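Local coordinates for O-methyltransferase (Coxiella burnetii, PDB 3TR6), which probably transfers a methyl group from S-adenosylmethionine to an oxygen of its substrate, and binds S-adenosyl-L-homocysteine and a nickel ion, at residues A[206-211]-A[220-225]; A[59-64]-A[83-88]; A[175-180]-A[189-194]; A[155-160]-A[202-207]. One frame throughout, in Å; residues are numbered along the deposited sequence.

Interaction 1 (A[206-211]-A[220-225]); sequences RVDMIL and LARKKS
D208 and R222 face each other as a hydrogen-bonded antiparallel pair: D208 N donates a hydrogen bond to R222 O at 2.9 Å, and R222 N returns the bond to D208 O at 2.7 Å. I210 and L220 repeat this two residues on, with L220 N to I210 O at 2.8 Å, and K224 N carries the ladder past the strand to R206 O at 2.9 Å. With CG1 of I210 anti to the backbone N (chi1 -164°), it is the CG2 branch that meets L220 CB, at 3.8 Å, the two side chains lying side by side. V207 CB rests on A221 CB, 4.0 Å away, on the other face. This is the C-terminal beta hairpin of the Rossmann-like methyltransferase sheet, with 207-212 as its outermost strand. K224 crosses D208 at about a right angle, its CD 3.5 Å from OD2, while NH1 of R222 lies 4.4 Å from OD2, beyond a salt bridge. Further out, L220 packs on L169 and A171 of strand 168-173, and K223 NZ bonds to L161 O and L164 O. The second subunit covers the edge strand, where its R25 reaches V207 O and its Q54 reaches M209 O.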
loop_
_atom_site.group_PDB
_atom_site.type_symbol
_atom_site.label_atom_id
_atom_site.label_comp_id
_atom_site.label_asym_id
_atom_site.label_seq_id
_atom_site.Cartn_x
_atom_site.Cartn_y
_atom_site.Cartn_z
ATOM N N ARG A 206 -6.828 8.818 -15.995
ATOM C CA ARG A 206 -5.423 8.808 -16.377
ATOM C C ARG A 206 -4.604 7.968 -15.405
ATOM O O ARG A 206 -3.425 7.692 -15.642
ATOM C CB ARG A 206 -4.883 10.234 -16.396
ATOM C CG ARG A 206 -5.622 11.157 -17.339
ATOM C CD ARG A 206 -5.146 12.581 -17.190
ATOM N NE ARG A 206 -5.555 13.156 -15.915
ATOM C CZ ARG A 206 -5.291 14.401 -15.540
ATOM N NH1 ARG A 206 -4.616 15.206 -16.348
ATOM N NH2 ARG A 206 -5.702 14.841 -14.358
ATOM N N VAL A 207 -5.241 7.561 -14.310
ATOM C CA VAL A 207 -4.552 6.847 -13.243
ATOM C C VAL A 207 -5.356 5.666 -12.715
ATOM O O VAL A 207 -6.568 5.592 -12.899
ATOM C CB VAL A 207 -4.258 7.777 -12.046
ATOM C CG1 VAL A 207 -3.362 8.922 -12.463
ATOM C CG2 VAL A 207 -5.561 8.304 -11.456
ATOM N N ASP A 208 -4.656 4.738 -12.071
ATOM C CA ASP A 208 -5.281 3.757 -11.195
ATOM C C ASP A 208 -4.937 4.191 -9.779
ATOM O O ASP A 208 -3.805 4.591 -9.510
ATOM C CB ASP A 208 -4.744 2.350 -11.463
ATOM C CG ASP A 208 -5.229 1.780 -12.785
ATOM O OD1 ASP A 208 -6.424 1.953 -13.106
ATOM O OD2 ASP A 208 -4.411 1.171 -13.507
HETATM N N MSE A 209 -5.903 4.130 -8.873
HETATM C CA MSE A 209 -5.678 4.691 -7.546
HETATM C C MSE A 209 -6.205 3.856 -6.387
HETATM O O MSE A 209 -6.877 2.840 -6.573
HETATM C CB MSE A 209 -6.217 6.127 -7.471
HETATM C CG MSE A 209 -7.696 6.276 -7.803
HETATM SE SE MSE A 209 -8.863 5.909 -6.282
HETATM C CE MSE A 209 -8.411 7.434 -5.150
ATOM N N ILE A 210 -5.871 4.304 -5.185
ATOM C CA ILE A 210 -6.308 3.663 -3.959
ATOM C C ILE A 210 -6.095 4.677 -2.844
ATOM O O ILE A 210 -5.182 5.500 -2.919
ATOM C CB ILE A 210 -5.498 2.386 -3.680
ATOM C CG1 ILE A 210 -6.188 1.514 -2.628
ATOM C CG2 ILE A 210 -4.087 2.733 -3.243
ATOM C CD1 ILE A 210 -7.436 0.828 -3.125
ATOM N N LEU A 211 -6.945 4.640 -1.824
ATOM C CA LEU A 211 -6.777 5.523 -0.676
ATOM C C LEU A 211 -6.497 4.708 0.584
ATOM O O LEU A 211 -7.384 4.036 1.115
ATOM C CB LEU A 211 -8.011 6.405 -0.488
ATOM C CG LEU A 211 -7.843 7.678 0.347
ATOM C CD1 LEU A 211 -9.050 8.587 0.166
ATOM C CD2 LEU A 211 -7.618 7.364 1.821
ATOM N N LEU A 220 -2.779 6.878 -3.469
ATOM C CA LEU A 220 -1.783 6.475 -4.450
ATOM C C LEU A 220 -2.416 6.482 -5.833
ATOM O O LEU A 220 -3.485 5.914 -6.033
ATOM C CB LEU A 220 -1.237 5.088 -4.131
ATOM C CG LEU A 220 -0.715 4.906 -2.709
ATOM C CD1 LEU A 220 -0.259 3.472 -2.479
ATOM C CD2 LEU A 220 0.410 5.887 -2.416
ATOM N N ALA A 221 -1.757 7.142 -6.779
ATOM C CA ALA A 221 -2.247 7.213 -8.150
ATOM C C ALA A 221 -1.150 6.811 -9.133
ATOM O O ALA A 221 -0.162 7.526 -9.303
ATOM C CB ALA A 221 -2.762 8.607 -8.458
ATOM N N ARG A 222 -1.328 5.656 -9.767
ATOM C CA ARG A 222 -0.390 5.176 -10.772
ATOM C C ARG A 222 -0.762 5.691 -12.161
ATOM O O ARG A 222 -1.883 5.490 -12.627
ATOM C CB ARG A 222 -0.352 3.648 -10.770
ATOM C CG ARG A 222 0.604 3.048 -11.778
ATOM C CD ARG A 222 0.453 1.538 -11.852
ATOM N NE ARG A 222 1.357 0.969 -12.844
ATOM C CZ ARG A 222 1.062 0.834 -14.131
ATOM N NH1 ARG A 222 -0.123 1.222 -14.585
ATOM N NH2 ARG A 222 1.951 0.311 -14.963
ATOM N N LYS A 223 0.184 6.353 -12.817
ATOM C CA LYS A 223 -0.030 6.880 -14.160
ATOM C C LYS A 223 -0.153 5.743 -15.179
ATOM O O LYS A 223 0.798 4.990 -15.401
ATOM C CB LYS A 223 1.115 7.822 -14.545
ATOM C CG LYS A 223 0.904 8.552 -15.861
ATOM C CD LYS A 223 2.071 9.476 -16.174
ATOM C CE LYS A 223 1.842 10.238 -17.472
ATOM N NZ LYS A 223 3.022 11.064 -17.847
ATOM N N LYS A 224 -1.330 5.627 -15.792
ATOM C CA LYS A 224 -1.619 4.543 -16.728
ATOM C C LYS A 224 -0.863 4.650 -18.048
ATOM O O LYS A 224 -0.396 5.727 -18.434
ATOM C CB LYS A 224 -3.124 4.440 -16.999
ATOM C CG LYS A 224 -3.939 4.068 -15.783
ATOM C CD LYS A 224 -5.233 3.365 -16.155
ATOM C CE LYS A 224 -6.185 4.287 -16.891
ATOM N NZ LYS A 224 -7.589 3.780 -16.835
ATOM N N SER A 225 -0.763 3.516 -18.739
ATOM C CA SER A 225 -0.106 3.446 -20.046
ATOM C C SER A 225 -0.889 4.225 -21.108
ATOM O O SER A 225 -2.111 4.355 -21.018
ATOM C CB SER A 225 0.050 1.983 -20.482
ATOM O OG SER A 225 0.467 1.158 -19.394
ATOM O OXT SER A 225 -0.326 4.745 -22.078
#

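Interaction 2 (A[59-64]-A[83-88]); sequences LVKLMQ and GLALPK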
loop_
_atom_site.group_PDB
_atom_site.type_symbol
_atom_site.label_atom_id
_atom_site.label_comp_id
_atom_site.label_asym_id
_atom_site.label_seq_id
_atom_site.Cartn_x
_atom_site.Cartn_y
_atom_site.Cartn_z
ATOM N N LEU A 59 7.445 1.335 -1.004
ATOM C CA LEU A 59 7.080 1.602 -2.391
ATOM C C LEU A 59 8.296 1.908 -3.260
ATOM O O LEU A 59 8.373 1.471 -4.408
ATOM C CB LEU A 59 6.077 2.753 -2.469
ATOM C CG LEU A 59 4.697 2.461 -1.885
ATOM C CD1 LEU A 59 3.815 3.696 -1.963
ATOM C CD2 LEU A 59 4.058 1.293 -2.603
ATOM N N VAL A 60 9.238 2.667 -2.712
ATOM C CA VAL A 60 10.490 2.945 -3.405
ATOM C C VAL A 60 11.206 1.640 -3.751
ATOM O O VAL A 60 11.734 1.477 -4.851
ATOM C CB VAL A 60 11.426 3.839 -2.557
ATOM C CG1 VAL A 60 12.837 3.847 -3.138
ATOM C CG2 VAL A 60 10.875 5.253 -2.459
ATOM N N LYS A 61 11.214 0.704 -2.808
ATOM C CA LYS A 61 11.877 -0.575 -3.020
ATOM C C LYS A 61 11.150 -1.454 -4.040
ATOM O O LYS A 61 11.785 -2.089 -4.883
ATOM C CB LYS A 61 12.059 -1.314 -1.693
ATOM C CG LYS A 61 13.104 -0.684 -0.779
ATOM C CD LYS A 61 13.196 -1.416 0.549
ATOM C CE LYS A 61 14.620 -1.407 1.095
ATOM N NZ LYS A 61 14.801 -0.432 2.207
ATOM N N LEU A 62 9.822 -1.487 -3.970
ATOM C CA LEU A 62 9.038 -2.312 -4.885
ATOM C C LEU A 62 9.173 -1.841 -6.327
ATOM O O LEU A 62 9.284 -2.648 -7.251
ATOM C CB LEU A 62 7.567 -2.334 -4.473
ATOM C CG LEU A 62 7.196 -3.270 -3.324
ATOM C CD1 LEU A 62 5.778 -2.998 -2.859
ATOM C CD2 LEU A 62 7.361 -4.722 -3.739
HETATM N N MSE A 63 9.166 -0.528 -6.518
HETATM C CA MSE A 63 9.281 0.037 -7.853
HETATM C C MSE A 63 10.732 0.133 -8.272
HETATM O O MSE A 63 11.029 0.340 -9.448
HETATM C CB MSE A 63 8.654 1.426 -7.903
HETATM C CG MSE A 63 7.226 1.457 -7.438
HETATM SE SE MSE A 63 6.519 3.256 -7.498
HETATM C CE MSE A 63 6.398 3.491 -9.432
ATOM N N GLN A 64 11.631 -0.028 -7.309
ATOM C CA GLN A 64 13.037 0.255 -7.541
ATOM C C GLN A 64 13.135 1.656 -8.128
ATOM O O GLN A 64 13.716 1.863 -9.195
ATOM C CB GLN A 64 13.643 -0.772 -8.494
ATOM C CG GLN A 64 14.942 -1.358 -8.000
ATOM C CD GLN A 64 14.756 -2.176 -6.746
ATOM O OE1 GLN A 64 14.149 -3.245 -6.778
ATOM N NE2 GLN A 64 15.266 -1.674 -5.630
ATOM N N GLY A 83 14.739 8.300 0.971
ATOM C CA GLY A 83 16.150 8.332 0.626
ATOM C C GLY A 83 16.876 7.058 1.023
ATOM O O GLY A 83 17.687 6.537 0.264
ATOM N N LEU A 84 16.578 6.549 2.215
ATOM C CA LEU A 84 17.225 5.341 2.718
ATOM C C LEU A 84 16.847 4.091 1.925
ATOM O O LEU A 84 17.562 3.087 1.952
ATOM C CB LEU A 84 16.895 5.137 4.197
ATOM C CG LEU A 84 17.484 6.158 5.170
ATOM C CD1 LEU A 84 16.769 6.099 6.509
ATOM C CD2 LEU A 84 18.985 5.942 5.339
ATOM N N ALA A 85 15.719 4.150 1.226
ATOM C CA ALA A 85 15.234 2.998 0.472
ATOM C C ALA A 85 15.708 3.027 -0.978
ATOM O O ALA A 85 15.609 2.027 -1.692
ATOM C CB ALA A 85 13.713 2.924 0.537
ATOM N N LEU A 86 16.228 4.176 -1.400
ATOM C CA LEU A 86 16.735 4.355 -2.756
ATOM C C LEU A 86 17.783 3.318 -3.123
ATOM O O LEU A 86 18.651 2.991 -2.315
ATOM C CB LEU A 86 17.343 5.747 -2.913
ATOM C CG LEU A 86 16.411 6.936 -3.134
ATOM C CD1 LEU A 86 17.205 8.233 -3.080
ATOM C CD2 LEU A 86 15.671 6.808 -4.460
ATOM N N PRO A 87 17.704 2.793 -4.355
ATOM C CA PRO A 87 18.771 1.929 -4.869
ATOM C C PRO A 87 20.052 2.737 -5.067
ATOM O O PRO A 87 19.996 3.968 -5.031
ATOM C CB PRO A 87 18.213 1.436 -6.209
ATOM C CG PRO A 87 17.157 2.419 -6.580
ATOM C CD PRO A 87 16.576 2.908 -5.294
ATOM N N LYS A 88 21.180 2.059 -5.266
ATOM C CA LYS A 88 22.489 2.718 -5.284
ATOM C C LYS A 88 22.553 3.930 -6.215
ATOM O O LYS A 88 23.233 4.912 -5.919
ATOM C CB LYS A 88 23.597 1.726 -5.649
ATOM C CG LYS A 88 23.545 1.232 -7.089
ATOM C CD LYS A 88 24.836 0.522 -7.484
ATOM C CE LYS A 88 26.031 1.466 -7.428
ATOM N NZ LYS A 88 27.288 0.813 -7.898
#
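The carbonyl oxygen of A85 is approached by carbon from two neighbouring side chains, V60 CG1 at 3.6 Å and K61 CG at 3.8 Å, and no hydrogen bond crosses between 59-64 and 83-88. The methyl of A85 points at the helix and settles between the same two residues, its CB 3.9 Å from V60 CG1. V60 does most of the apolar work through that one branch: with CG1 anti to the backbone N (chi1 167°), CG1 also touches L86 CD2 at 4.3 Å and P87 CD at 4.4 Å. K61 lends its aliphatic part and then bends at chi3 and chi4, which leaves NZ 3.9 Å from A85 CA; that ammonium also has a long, weak ion pair with D208 of the second subunit. At the helix end, Q64 closes helix 50-63 as the C-prime residue of a Schellman motif, with positive phi, and its NE2 comes to 4.3 Å from P87 CB. The contact thus joins the end of helix 50-63 to the loop between helix 77-83 and strand 91-96 in the Rossmann-like domain. The two segments bury 277 Å² between them, both sides summed, and cohesion here probably rests on van der Waals contact and apolar burial, not on directional bonds.

Interaction 3 (A[175-180]-A[189-194]); sequences VLRRGQ and ENNQLI
A turn-rich loop, 175-180, runs past the first turns of helix 189-203, with the CA atoms of V175 and I194 6.4 Å apart and those of Q180 and N191 7.0 Å apart. R177, whose backbone takes positive phi, sends its side chain at the helix and crosses N190 at about a right angle. One face of its guanidinium is laid over the helix backbone, N191 N lying 4.0 Å above the plane over its centre, and NH1 comes to 3.5 Å from N190 CB. The bend at chi3 (62°) turns NE out of the line of the chain, while CD stays against I194 CG1 at 3.9 Å. Strand 168-173 of the Rossmann-like sheet ends at D173, which with N174 binds the nickel ion; the loop follows directly in sequence, the V175 side chain about 10 Å from the metal. N191 ND2 makes a weak hydrogen bond to Q180 O, 3.3 Å long, and its OD1 touches Q180 CB. At the other end I194 CG2 sits 3.6 Å from V175 O, which accepts a hydrogen bond from N198 one helical turn on. N190 also packs on K150, and the R178 backbone N bonds to D216.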
loop_
_atom_site.group_PDB
_atom_site.type_symbol
_atom_site.label_atom_id
_atom_site.label_comp_id
_atom_site.label_asym_id
_atom_site.label_seq_id
_atom_site.Cartn_x
_atom_site.Cartn_y
_atom_site.Cartn_z
ATOM N N VAL A 175 -5.318 13.456 2.774
ATOM C CA VAL A 175 -6.555 13.455 1.997
ATOM C C VAL A 175 -7.794 13.239 2.867
ATOM O O VAL A 175 -8.918 13.423 2.407
ATOM C CB VAL A 175 -6.527 12.397 0.871
ATOM C CG1 VAL A 175 -5.602 12.837 -0.252
ATOM C CG2 VAL A 175 -6.117 11.036 1.421
ATOM N N LEU A 176 -7.591 12.851 4.124
ATOM C CA LEU A 176 -8.713 12.605 5.029
ATOM C C LEU A 176 -8.966 13.772 5.980
ATOM O O LEU A 176 -10.061 13.907 6.529
ATOM C CB LEU A 176 -8.519 11.303 5.816
ATOM C CG LEU A 176 -8.577 10.019 4.987
ATOM C CD1 LEU A 176 -8.433 8.781 5.866
ATOM C CD2 LEU A 176 -9.864 9.958 4.174
ATOM N N ARG A 177 -7.952 14.614 6.165
ATOM C CA ARG A 177 -8.055 15.788 7.036
ATOM C C ARG A 177 -8.614 15.465 8.424
ATOM O O ARG A 177 -9.559 16.103 8.886
ATOM C CB ARG A 177 -8.875 16.895 6.367
ATOM C CG ARG A 177 -8.188 17.531 5.169
ATOM C CD ARG A 177 -8.941 18.759 4.674
ATOM N NE ARG A 177 -9.007 19.809 5.687
ATOM C CZ ARG A 177 -8.108 20.779 5.818
ATOM N NH1 ARG A 177 -7.066 20.837 4.996
ATOM N NH2 ARG A 177 -8.249 21.693 6.770
ATOM N N ARG A 178 -8.019 14.473 9.077
ATOM C CA ARG A 178 -8.433 14.054 10.415
ATOM C C ARG A 178 -9.939 13.798 10.531
ATOM O O ARG A 178 -10.499 13.816 11.628
ATOM C CB ARG A 178 -7.976 15.068 11.473
ATOM C CG ARG A 178 -6.493 15.403 11.413
ATOM C CD ARG A 178 -5.990 16.040 12.704
ATOM N NE ARG A 178 -5.515 15.043 13.664
ATOM C CZ ARG A 178 -6.119 14.752 14.813
ATOM N NH1 ARG A 178 -7.230 15.389 15.165
ATOM N NH2 ARG A 178 -5.608 13.827 15.617
ATOM N N GLY A 179 -10.589 13.559 9.397
ATOM C CA GLY A 179 -12.002 13.228 9.387
ATOM C C GLY A 179 -12.899 14.332 8.861
ATOM O O GLY A 179 -14.017 14.065 8.417
ATOM N N GLN A 180 -12.410 15.571 8.906
ATOM C CA GLN A 180 -13.195 16.733 8.492
ATOM C C GLN A 180 -13.759 16.583 7.088
ATOM O O GLN A 180 -14.772 17.193 6.743
ATOM C CB GLN A 180 -12.337 17.996 8.527
ATOM C CG GLN A 180 -11.926 18.460 9.904
ATOM C CD GLN A 180 -11.165 19.769 9.850
ATOM O OE1 GLN A 180 -11.643 20.756 9.284
ATOM N NE2 GLN A 180 -9.966 19.782 10.424
ATOM N N GLU A 189 -12.236 26.679 3.746
ATOM C CA GLU A 189 -11.653 26.773 2.409
ATOM C C GLU A 189 -10.883 25.515 2.012
ATOM O O GLU A 189 -11.138 24.922 0.961
ATOM C CB GLU A 189 -10.748 28.005 2.304
ATOM C CG GLU A 189 -9.759 27.980 1.141
ATOM C CD GLU A 189 -10.428 28.102 -0.220
ATOM O OE1 GLU A 189 -11.666 27.937 -0.302
ATOM O OE2 GLU A 189 -9.712 28.367 -1.211
ATOM N N ASN A 190 -9.945 25.111 2.862
ATOM C CA ASN A 190 -9.093 23.965 2.567
ATOM C C ASN A 190 -9.844 22.637 2.527
ATOM O O ASN A 190 -9.485 21.732 1.772
ATOM C CB ASN A 190 -7.924 23.891 3.551
ATOM C CG ASN A 190 -6.612 24.325 2.927
ATOM O OD1 ASN A 190 -6.581 24.814 1.797
ATOM N ND2 ASN A 190 -5.519 24.150 3.662
ATOM N N ASN A 191 -10.889 22.519 3.336
ATOM C CA ASN A 191 -11.666 21.289 3.364
ATOM C C ASN A 191 -12.431 21.078 2.062
ATOM O O ASN A 191 -12.518 19.959 1.560
ATOM C CB ASN A 191 -12.619 21.273 4.557
ATOM C CG ASN A 191 -13.124 19.884 4.872
ATOM O OD1 ASN A 191 -12.390 19.055 5.409
ATOM N ND2 ASN A 191 -14.384 19.623 4.544
ATOM N N GLN A 192 -12.976 22.156 1.512
ATOM C CA GLN A 192 -13.691 22.077 0.245
ATOM C C GLN A 192 -12.750 21.768 -0.922
ATOM O O GLN A 192 -13.139 21.104 -1.882
ATOM C CB GLN A 192 -14.473 23.368 -0.015
ATOM C CG GLN A 192 -15.767 23.481 0.783
ATOM C CD GLN A 192 -16.822 22.477 0.338
ATOM O OE1 GLN A 192 -17.162 21.545 1.071
ATOM N NE2 GLN A 192 -17.351 22.671 -0.865
ATOM N N LEU A 193 -11.512 22.247 -0.832
ATOM C CA LEU A 193 -10.511 21.970 -1.859
ATOM C C LEU A 193 -10.145 20.490 -1.912
ATOM O O LEU A 193 -9.980 19.924 -2.995
ATOM C CB LEU A 193 -9.246 22.804 -1.639
ATOM C CG LEU A 193 -9.239 24.208 -2.237
ATOM C CD1 LEU A 193 -7.834 24.775 -2.204
ATOM C CD2 LEU A 193 -9.773 24.186 -3.662
ATOM N N ILE A 194 -10.011 19.873 -0.742
ATOM C CA ILE A 194 -9.625 18.470 -0.653
ATOM C C ILE A 194 -10.787 17.546 -1.002
ATOM O O ILE A 194 -10.589 16.487 -1.595
ATOM C CB ILE A 194 -9.063 18.120 0.738
ATOM C CG1 ILE A 194 -7.764 18.889 0.982
ATOM C CG2 ILE A 194 -8.817 16.626 0.857
ATOM C CD1 ILE A 194 -6.790 18.811 -0.180
#

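Interaction 4 (A[155-160]-A[202-207]); sequences LYYEES and YKDERV
An Asx turn just past the end of helix 189-203 and a salt-bridge network carry this contact, which joins the segment following that helix to helix 153-163 on one flank of the Rossmann-like sheet. D204 is the hub of the turn: its OD1 accepts from R206 N and, across the opposite face of its plane, from R206 NE, each at 2.9 Å. The same arginine holds D204 side-on, NE to OD1 and NH2 to OD2, and still presents its end to helix 153-163. There the E158 chain bends at chi2 (56°), which sets CD; its OE2 meets the edge of the R206 guanidinium, 2.7 Å from NH1 and 2.8 Å from NH2. Carboxylate and guanidinium are nearly coplanar, 18° apart, and the NH2 bond uses the syn lone pair of OE2. R206 therefore lies between two carboxylates, whose mutual repulsion its charge would be expected to offset; E158 OE1 has a further partner in K200. Y157 meets D204 tip to tip, its OH donating to OD2 at 2.8 Å on the anti side, with the ring and carboxylate planes 68° apart. OD2 thus takes both the phenol and R206 NH2. F197 packs edge-to-face with Y157, and neighbouring Y156 turns to the S-adenosyl-L-homocysteine pocket. Beyond the phenol bond, both methyls of V207, CG1 and CG2, stand 3.7 Å from Y157 OH.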
loop_
_atom_site.group_PDB
_atom_site.type_symbol
_atom_site.label_atom_id
_atom_site.label_comp_id
_atom_site.label_asym_id
_atom_site.label_seq_id
_atom_site.Cartn_x
_atom_site.Cartn_y
_atom_site.Cartn_z
ATOM N N LEU A 155 -2.683 21.580 -8.379
ATOM C CA LEU A 155 -1.560 22.021 -9.196
ATOM C C LEU A 155 -0.418 21.007 -9.158
ATOM O O LEU A 155 -0.004 20.496 -10.198
ATOM C CB LEU A 155 -1.052 23.384 -8.723
ATOM C CG LEU A 155 0.219 23.892 -9.413
ATOM C CD1 LEU A 155 -0.020 24.085 -10.904
ATOM C CD2 LEU A 155 0.702 25.180 -8.773
ATOM N N TYR A 156 0.087 20.725 -7.958
ATOM C CA TYR A 156 1.177 19.767 -7.778
ATOM C C TYR A 156 0.857 18.399 -8.375
ATOM O O TYR A 156 1.730 17.731 -8.925
ATOM C CB TYR A 156 1.507 19.603 -6.295
ATOM C CG TYR A 156 1.965 20.868 -5.610
ATOM C CD1 TYR A 156 2.633 21.865 -6.313
ATOM C CD2 TYR A 156 1.732 21.062 -4.253
ATOM C CE1 TYR A 156 3.051 23.019 -5.680
ATOM C CE2 TYR A 156 2.148 22.210 -3.618
ATOM C CZ TYR A 156 2.804 23.186 -4.333
ATOM O OH TYR A 156 3.213 24.331 -3.690
ATOM N N TYR A 157 -0.396 17.981 -8.241
ATOM C CA TYR A 157 -0.844 16.708 -8.783
ATOM C C TYR A 157 -0.747 16.742 -10.300
ATOM O O TYR A 157 -0.169 15.848 -10.923
ATOM C CB TYR A 157 -2.289 16.436 -8.349
ATOM C CG TYR A 157 -2.917 15.197 -8.951
ATOM C CD1 TYR A 157 -2.709 13.945 -8.387
ATOM C CD2 TYR A 157 -3.735 15.281 -10.071
ATOM C CE1 TYR A 157 -3.288 12.810 -8.926
ATOM C CE2 TYR A 157 -4.319 14.150 -10.621
ATOM C CZ TYR A 157 -4.090 12.915 -10.044
ATOM O OH TYR A 157 -4.667 11.784 -10.581
ATOM N N GLU A 158 -1.312 17.795 -10.881
ATOM C CA GLU A 158 -1.331 17.974 -12.326
ATOM C C GLU A 158 0.083 18.010 -12.897
ATOM O O GLU A 158 0.359 17.424 -13.942
ATOM C CB GLU A 158 -2.078 19.259 -12.680
ATOM C CG GLU A 158 -3.037 19.099 -13.837
ATOM C CD GLU A 158 -4.042 17.994 -13.600
ATOM O OE1 GLU A 158 -4.617 17.940 -12.496
ATOM O OE2 GLU A 158 -4.249 17.175 -14.516
ATOM N N GLU A 159 0.976 18.700 -12.197
ATOM C CA GLU A 159 2.369 18.791 -12.608
ATOM C C GLU A 159 3.084 17.456 -12.428
ATOM O O GLU A 159 3.935 17.083 -13.237
ATOM C CB GLU A 159 3.085 19.885 -11.815
ATOM C CG GLU A 159 2.566 21.285 -12.087
ATOM C CD GLU A 159 2.961 21.797 -13.459
ATOM O OE1 GLU A 159 4.052 22.396 -13.576
ATOM O OE2 GLU A 159 2.183 21.603 -14.418
ATOM N N SER A 160 2.732 16.740 -11.365
ATOM C CA SER A 160 3.359 15.459 -11.069
ATOM C C SER A 160 3.012 14.399 -12.111
ATOM O O SER A 160 3.798 13.489 -12.361
ATOM C CB SER A 160 2.979 14.978 -9.667
ATOM O OG SER A 160 3.603 15.772 -8.674
ATOM N N TYR A 202 -10.612 10.309 -7.932
ATOM C CA TYR A 202 -11.454 9.121 -8.021
ATOM C C TYR A 202 -12.044 8.948 -9.425
ATOM O O TYR A 202 -12.262 7.824 -9.887
ATOM C CB TYR A 202 -12.571 9.193 -6.974
ATOM C CG TYR A 202 -13.560 8.055 -7.039
ATOM C CD1 TYR A 202 -13.149 6.744 -6.845
ATOM C CD2 TYR A 202 -14.906 8.293 -7.286
ATOM C CE1 TYR A 202 -14.049 5.700 -6.904
ATOM C CE2 TYR A 202 -15.815 7.257 -7.346
ATOM C CZ TYR A 202 -15.381 5.961 -7.152
ATOM O OH TYR A 202 -16.281 4.922 -7.207
ATOM N N LYS A 203 -12.291 10.067 -10.100
ATOM C CA LYS A 203 -12.883 10.050 -11.434
ATOM C C LYS A 203 -11.827 10.086 -12.536
ATOM O O LYS A 203 -12.122 9.805 -13.697
ATOM C CB LYS A 203 -13.858 11.222 -11.603
ATOM C CG LYS A 203 -15.198 11.019 -10.917
ATOM C CD LYS A 203 -15.851 9.732 -11.409
ATOM C CE LYS A 203 -17.204 9.497 -10.757
ATOM N NZ LYS A 203 -17.811 8.211 -11.205
ATOM N N ASP A 204 -10.599 10.434 -12.166
ATOM C CA ASP A 204 -9.515 10.585 -13.133
ATOM C C ASP A 204 -9.152 9.257 -13.802
ATOM O O ASP A 204 -8.704 8.318 -13.146
ATOM C CB ASP A 204 -8.290 11.206 -12.457
ATOM C CG ASP A 204 -7.197 11.560 -13.441
ATOM O OD1 ASP A 204 -7.407 11.372 -14.656
ATOM O OD2 ASP A 204 -6.129 12.038 -13.003
ATOM N N GLU A 205 -9.348 9.190 -15.116
ATOM C CA GLU A 205 -9.096 7.965 -15.869
ATOM C C GLU A 205 -7.669 7.871 -16.394
ATOM O O GLU A 205 -7.337 6.953 -17.142
ATOM C CB GLU A 205 -10.097 7.828 -17.017
ATOM C CG GLU A 205 -11.419 7.203 -16.599
ATOM C CD GLU A 205 -12.491 7.344 -17.660
ATOM O OE1 GLU A 205 -12.253 8.069 -18.650
ATOM O OE2 GLU A 205 -13.572 6.735 -17.506
ATOM N N ARG A 206 -6.828 8.818 -15.995
ATOM C CA ARG A 206 -5.423 8.808 -16.377
ATOM C C ARG A 206 -4.604 7.968 -15.405
ATOM O O ARG A 206 -3.425 7.692 -15.642
ATOM C CB ARG A 206 -4.883 10.234 -16.396
ATOM C CG ARG A 206 -5.622 11.157 -17.339
ATOM C CD ARG A 206 -5.146 12.581 -17.190
ATOM N NE ARG A 206 -5.555 13.156 -15.915
ATOM C CZ ARG A 206 -5.291 14.401 -15.540
ATOM N NH1 ARG A 206 -4.616 15.206 -16.348
ATOM N NH2 ARG A 206 -5.702 14.841 -14.358
ATOM N N VAL A 207 -5.241 7.561 -14.310
ATOM C CA VAL A 207 -4.552 6.847 -13.243
ATOM C C VAL A 207 -5.356 5.666 -12.715
ATOM O O VAL A 207 -6.568 5.592 -12.899
ATOM C CB VAL A 207 -4.258 7.777 -12.046
ATOM C CG1 VAL A 207 -3.362 8.922 -12.463
ATOM C CG2 VAL A 207 -5.561 8.304 -11.456
#

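Overall arrangement
Along the chain, interaction 2 closes first, interaction 3 is nested within the loop that interaction 4 closes, and interaction 1 begins where interaction 4 ends. Interactions 1 and 4 share R206 and V207, their centres about 8 Å apart, so the edge strand 207-212 is tied at once to its hairpin partner 218-223 and to helix 153-163. Helix 189-203 enters interaction 3 with its first turns and leads into interaction 4; the centres of these two interactions are about 17 Å apart. The centre of interaction 2 lies about 30 Å from that of interaction 3, across the chain's centre, yet L59 touches L220 of interaction 1. All four contacts adjoin the second subunit, where K61 and R222 pack together, linking interactions 2 and 1 across the dimer.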